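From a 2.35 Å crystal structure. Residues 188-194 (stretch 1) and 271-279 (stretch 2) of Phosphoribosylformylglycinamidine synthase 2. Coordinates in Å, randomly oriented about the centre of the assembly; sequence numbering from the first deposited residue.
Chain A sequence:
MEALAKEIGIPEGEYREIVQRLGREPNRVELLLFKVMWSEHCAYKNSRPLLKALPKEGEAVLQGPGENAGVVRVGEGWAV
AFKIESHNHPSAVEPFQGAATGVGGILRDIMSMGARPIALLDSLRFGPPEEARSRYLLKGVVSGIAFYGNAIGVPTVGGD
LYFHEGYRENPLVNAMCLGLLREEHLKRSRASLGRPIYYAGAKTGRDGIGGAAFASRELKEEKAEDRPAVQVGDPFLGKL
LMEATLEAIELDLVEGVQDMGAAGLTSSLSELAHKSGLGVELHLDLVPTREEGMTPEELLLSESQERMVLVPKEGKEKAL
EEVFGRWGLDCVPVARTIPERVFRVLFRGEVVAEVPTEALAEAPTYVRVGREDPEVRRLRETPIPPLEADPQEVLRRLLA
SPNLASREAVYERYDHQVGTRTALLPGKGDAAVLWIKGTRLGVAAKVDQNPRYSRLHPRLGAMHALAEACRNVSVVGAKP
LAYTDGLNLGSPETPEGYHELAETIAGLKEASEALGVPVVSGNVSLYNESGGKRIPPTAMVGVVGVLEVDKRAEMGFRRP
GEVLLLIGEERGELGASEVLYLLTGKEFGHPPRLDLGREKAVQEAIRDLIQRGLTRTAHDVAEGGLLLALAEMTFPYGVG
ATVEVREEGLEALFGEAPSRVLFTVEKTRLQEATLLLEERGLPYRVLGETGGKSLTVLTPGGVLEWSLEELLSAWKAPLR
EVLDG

Stretch 1 188-194: RSRASLG
Stretch 2 271-279: ELAHKSGLG

Residues 188-194 form an extended segment without regular secondary structure, which runs along the last turn of a helix and the loop that follows it. The helix enters from earlier in the chain and includes residues 271-274. Its C-terminal end is closed by a Schellman motif: Gly 277, at phi/psi 70/20, leaves the helical region, with Gly 277 N bonded to His 274 O (3.2 Å) and Leu 278 N to Ala 273 O (3.2 Å). The positive phi favours glycine here. Both stretches advance in the same sense, with CA-CA separations of 5.6 Å for Ser 189 and Leu 272, 5.3 Å for Arg 190 and Ser 276, and 7.3 Å for Leu 193 and Leu 278. Together they bury 423 Å².

Arg 188 (phi/psi -131/-153; chi1 p, chi2 m, chi3 t) is poorly ordered and makes no contact with the helix. At Ser 189 (-109/69, chi1 t) the CA-to-CB bond points toward it. The end of Leu 272 (chi1 t, chi2 p) reaches the serine from a sideways start, placing CD1 3.3 Å from Ser 189 O and 3.4 Å from Ser 189 OG. These are van der Waals contacts of a methyl group with polar atoms. Lys 275 (m, t, t, m) lies alongside, its CB 3.9 Å from Ser 189 O, while the end of its side chain leads away.

Arg 190 (-122/154) starts sideways, but its m, m, t side chain, with chi4 at -63°, folds back so that its end comes nearer the helix. In this conformation Arg 190 NH1 makes a weak hydrogen bond to Ser 189 O (3.3 Å). Lys 275 O lies over one face of the guanidinium, 3.4 Å from Arg 190 NE; the poor angle rules out a hydrogen bond, and NH1 and NH2 find partners elsewhere in the structure.

The polar link between the stretches is made at Ala 191 (-149/139), whose N donates to Ser 276 OG at 2.9 Å, with an N-H...O angle of 130°. Ser 276 (-92/-4, chi1 m) in turn donates from OG to Leu 272 O at 2.7 Å. The hydroxyl thus accepts from the extended chain and donates to a carbonyl of the helical turn, connecting the two backbones through one side chain. Ala 191 CB also points toward the helix, where it packs 4.0 Å from Leu 272 CD1.

Beyond this point the contact shifts to Leu 278 (-142/-170, chi1 p, chi2 p), whose CD2 approaches Ala 191 O and Ser 192 C, each at 3.8 Å. Ser 192 (-94/167, chi1 p) directs its CB away. At Leu 193 (-70/140; t, p) the CA-to-CB bond points sideways. Leu 193 CB makes an apolar contact with Leu 278 CD2 at 4.1 Å, and Leu 193 N lies 3.7 Å from the same methyl, at the exposed end of the segment. Gly 194 (81/23) makes no contact; a CB at these backbone angles would be jammed against the carbonyl O of Leu 193.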

ATOM      1  N   ARG A 188      17.151  -5.114  12.174  1.00 55.98           N
ATOM      2  CA  ARG A 188      17.288  -4.926  10.733  1.00 56.77           C
ATOM      3  C   ARG A 188      17.992  -6.117  10.076  1.00 56.19           C
ATOM      4  O   ARG A 188      17.929  -7.243  10.569  1.00 56.64           O
ATOM      5  CB  ARG A 188      18.065  -3.631  10.444  1.00 58.12           C
ATOM      6  CG  ARG A 188      19.427  -3.546  11.131  1.00 60.63           C
ATOM      7  CD  ARG A 188      19.288  -3.314  12.632  1.00 62.19           C
ATOM      8  NE  ARG A 188      20.441  -3.807  13.382  1.00 64.30           N
ATOM      9  CZ  ARG A 188      21.665  -3.287  13.323  1.00 65.12           C
ATOM     10  NH1 ARG A 188      21.910  -2.241  12.543  1.00 66.55           N
ATOM     11  NH2 ARG A 188      22.645  -3.814  14.048  1.00 64.19           N
ATOM     12  N   SER A 189      18.662  -5.859   8.960  1.00 54.94           N
ATOM     13  CA  SER A 189      19.369  -6.904   8.232  1.00 52.78           C
ATOM     14  C   SER A 189      20.878  -6.712   8.380  1.00 50.60           C
ATOM     15  O   SER A 189      21.566  -6.369   7.418  1.00 49.85           O
ATOM     16  CB  SER A 189      18.973  -6.857   6.751  1.00 54.21           C
ATOM     17  OG  SER A 189      19.517  -7.946   6.027  1.00 54.47           O
ATOM     18  N   ARG A 190      21.382  -6.929   9.592  1.00 47.02           N
ATOM     19  CA  ARG A 190      22.805  -6.784   9.861  1.00 44.20           C
ATOM     20  C   ARG A 190      23.425  -8.063  10.407  1.00 42.61           C
ATOM     21  O   ARG A 190      22.746  -8.890  11.017  1.00 43.64           O
ATOM     22  CB  ARG A 190      23.041  -5.646  10.847  1.00 44.05           C
ATOM     23  CG  ARG A 190      22.710  -4.272  10.298  1.00 44.38           C
ATOM     24  CD  ARG A 190      23.683  -3.844   9.210  1.00 43.21           C
ATOM     25  NE  ARG A 190      23.363  -2.514   8.694  1.00 43.08           N
ATOM     26  CZ  ARG A 190      22.233  -2.205   8.058  1.00 42.97           C
ATOM     27  NH1 ARG A 190      21.302  -3.129   7.851  1.00 41.08           N
ATOM     28  NH2 ARG A 190      22.034  -0.965   7.627  1.00 41.90           N
ATOM     29  N   ALA A 191      24.724  -8.216  10.181  1.00 38.70           N
ATOM     30  CA  ALA A 191      25.457  -9.385  10.643  1.00 35.86           C
ATOM     31  C   ALA A 191      26.898  -8.990  10.939  1.00 33.42           C
ATOM     32  O   ALA A 191      27.500  -8.219  10.194  1.00 33.16           O
ATOM     33  CB  ALA A 191      25.420 -10.476   9.577  1.00 36.29           C
ATOM     34  N   SER A 192      27.450  -9.510  12.029  1.00 31.42           N
ATOM     35  CA  SER A 192      28.831  -9.200  12.396  1.00 29.88           C
ATOM     36  C   SER A 192      29.761 -10.262  11.833  1.00 28.39           C
ATOM     37  O   SER A 192      29.322 -11.322  11.387  1.00 26.48           O
ATOM     38  CB  SER A 192      28.985  -9.115  13.919  1.00 29.38           C
ATOM     39  OG  SER A 192      28.575 -10.317  14.549  1.00 31.52           O
ATOM     40  N   LEU A 193      31.053  -9.980  11.846  1.00 28.23           N
ATOM     41  CA  LEU A 193      32.007 -10.929  11.306  1.00 29.95           C
ATOM     42  C   LEU A 193      32.145 -12.181  12.159  1.00 30.02           C
ATOM     43  O   LEU A 193      32.130 -12.109  13.383  1.00 32.17           O
ATOM     44  CB  LEU A 193      33.368 -10.261  11.135  1.00 30.33           C
ATOM     45  CG  LEU A 193      34.429 -11.125  10.455  1.00 31.72           C
ATOM     46  CD1 LEU A 193      33.852 -11.801   9.205  1.00 31.36           C
ATOM     47  CD2 LEU A 193      35.615 -10.245  10.115  1.00 31.87           C
ATOM     48  N   GLY A 194      32.262 -13.330  11.502  1.00 30.31           N
ATOM     49  CA  GLY A 194      32.425 -14.587  12.215  1.00 28.29           C
ATOM     50  C   GLY A 194      31.162 -15.223  12.756  1.00 27.19           C
ATOM     51  O   GLY A 194      31.214 -16.034  13.674  1.00 26.13           O
ATOM     52  N   GLU A 271      22.398  -9.347   0.005  1.00 28.58           N
ATOM     53  CA  GLU A 271      21.849  -8.104   0.523  1.00 30.53           C
ATOM     54  C   GLU A 271      22.339  -7.964   1.960  1.00 30.45           C
ATOM     55  O   GLU A 271      22.927  -6.949   2.338  1.00 30.41           O
ATOM     56  CB  GLU A 271      20.325  -8.165   0.501  1.00 33.28           C
ATOM     57  CG  GLU A 271      19.627  -6.845   0.241  1.00 39.86           C
ATOM     58  CD  GLU A 271      18.133  -7.034  -0.004  1.00 43.71           C
ATOM     59  OE1 GLU A 271      17.349  -7.019   0.975  1.00 44.21           O
ATOM     60  OE2 GLU A 271      17.752  -7.220  -1.181  1.00 44.90           O
ATOM     61  N   LEU A 272      22.096  -9.003   2.755  1.00 29.03           N
ATOM     62  CA  LEU A 272      22.507  -9.023   4.153  1.00 28.38           C
ATOM     63  C   LEU A 272      24.004  -8.766   4.284  1.00 28.46           C
ATOM     64  O   LEU A 272      24.438  -8.007   5.154  1.00 28.37           O
ATOM     65  CB  LEU A 272      22.153 -10.372   4.787  1.00 26.09           C
ATOM     66  CG  LEU A 272      22.682 -10.666   6.191  1.00 26.91           C
ATOM     67  CD1 LEU A 272      22.357  -9.516   7.137  1.00 27.05           C
ATOM     68  CD2 LEU A 272      22.070 -11.967   6.692  1.00 26.16           C
ATOM     69  N   ALA A 273      24.783  -9.396   3.410  1.00 26.82           N
ATOM     70  CA  ALA A 273      26.229  -9.248   3.422  1.00 27.24           C
ATOM     71  C   ALA A 273      26.644  -7.831   3.040  1.00 28.20           C
ATOM     72  O   ALA A 273      27.484  -7.214   3.700  1.00 28.01           O
ATOM     73  CB  ALA A 273      26.856 -10.244   2.466  1.00 26.03           C
ATOM     74  N   HIS A 274      26.045  -7.320   1.974  1.00 28.69           N
ATOM     75  CA  HIS A 274      26.358  -5.987   1.488  1.00 30.20           C
ATOM     76  C   HIS A 274      26.093  -4.877   2.517  1.00 30.39           C
ATOM     77  O   HIS A 274      26.928  -3.989   2.707  1.00 29.56           O
ATOM     78  CB  HIS A 274      25.567  -5.720   0.211  1.00 31.84           C
ATOM     79  CG  HIS A 274      25.936  -4.439  -0.466  1.00 33.80           C
ATOM     80  ND1 HIS A 274      27.196  -4.207  -0.976  1.00 33.27           N
ATOM     81  CD2 HIS A 274      25.219  -3.315  -0.699  1.00 33.77           C
ATOM     82  CE1 HIS A 274      27.239  -2.992  -1.493  1.00 35.16           C
ATOM     83  NE2 HIS A 274      26.054  -2.430  -1.338  1.00 35.03           N
ATOM     84  N   LYS A 275      24.938  -4.931   3.177  1.00 29.56           N
ATOM     85  CA  LYS A 275      24.576  -3.934   4.185  1.00 28.55           C
ATOM     86  C   LYS A 275      25.464  -4.044   5.414  1.00 27.36           C
ATOM     87  O   LYS A 275      25.585  -3.095   6.186  1.00 27.39           O
ATOM     88  CB  LYS A 275      23.114  -4.105   4.624  1.00 29.98           C
ATOM     89  CG  LYS A 275      22.095  -4.032   3.492  1.00 32.01           C
ATOM     90  CD  LYS A 275      20.663  -4.020   4.016  1.00 32.68           C
ATOM     91  CE  LYS A 275      19.660  -4.258   2.888  1.00 32.95           C
ATOM     92  NZ  LYS A 275      19.966  -3.431   1.690  1.00 33.58           N
ATOM     93  N   SER A 276      26.076  -5.209   5.596  1.00 25.19           N
ATOM     94  CA  SER A 276      26.939  -5.447   6.749  1.00 25.36           C
ATOM     95  C   SER A 276      28.400  -5.123   6.460  1.00 25.53           C
ATOM     96  O   SER A 276      29.253  -5.221   7.341  1.00 25.89           O
ATOM     97  CB  SER A 276      26.815  -6.905   7.203  1.00 24.64           C
ATOM     98  OG  SER A 276      25.480  -7.222   7.554  1.00 23.74           O
ATOM     99  N   GLY A 277      28.686  -4.756   5.216  1.00 25.57           N
ATOM    100  CA  GLY A 277      30.044  -4.413   4.840  1.00 25.98           C
ATOM    101  C   GLY A 277      31.012  -5.575   4.800  1.00 25.69           C
ATOM    102  O   GLY A 277      32.222  -5.382   4.874  1.00 27.10           O
ATOM    103  N   LEU A 278      30.488  -6.787   4.699  1.00 24.91           N
ATOM    104  CA  LEU A 278      31.334  -7.976   4.633  1.00 24.26           C
ATOM    105  C   LEU A 278      30.717  -8.962   3.652  1.00 23.99           C
ATOM    106  O   LEU A 278      29.773  -8.620   2.937  1.00 22.82           O
ATOM    107  CB  LEU A 278      31.493  -8.609   6.026  1.00 22.45           C
ATOM    108  CG  LEU A 278      30.232  -8.730   6.882  1.00 23.01           C
ATOM    109  CD1 LEU A 278      29.265  -9.688   6.193  1.00 22.21           C
ATOM    110  CD2 LEU A 278      30.586  -9.208   8.297  1.00 20.43           C
ATOM    111  N   GLY A 279      31.247 -10.179   3.614  1.00 22.41           N
ATOM    112  CA  GLY A 279      30.721 -11.168   2.697  1.00 21.66           C
ATOM    113  C   GLY A 279      30.119 -12.374   3.384  1.00 22.44           C
ATOM    114  O   GLY A 279      30.182 -12.515   4.605  1.00 22.97           O
TER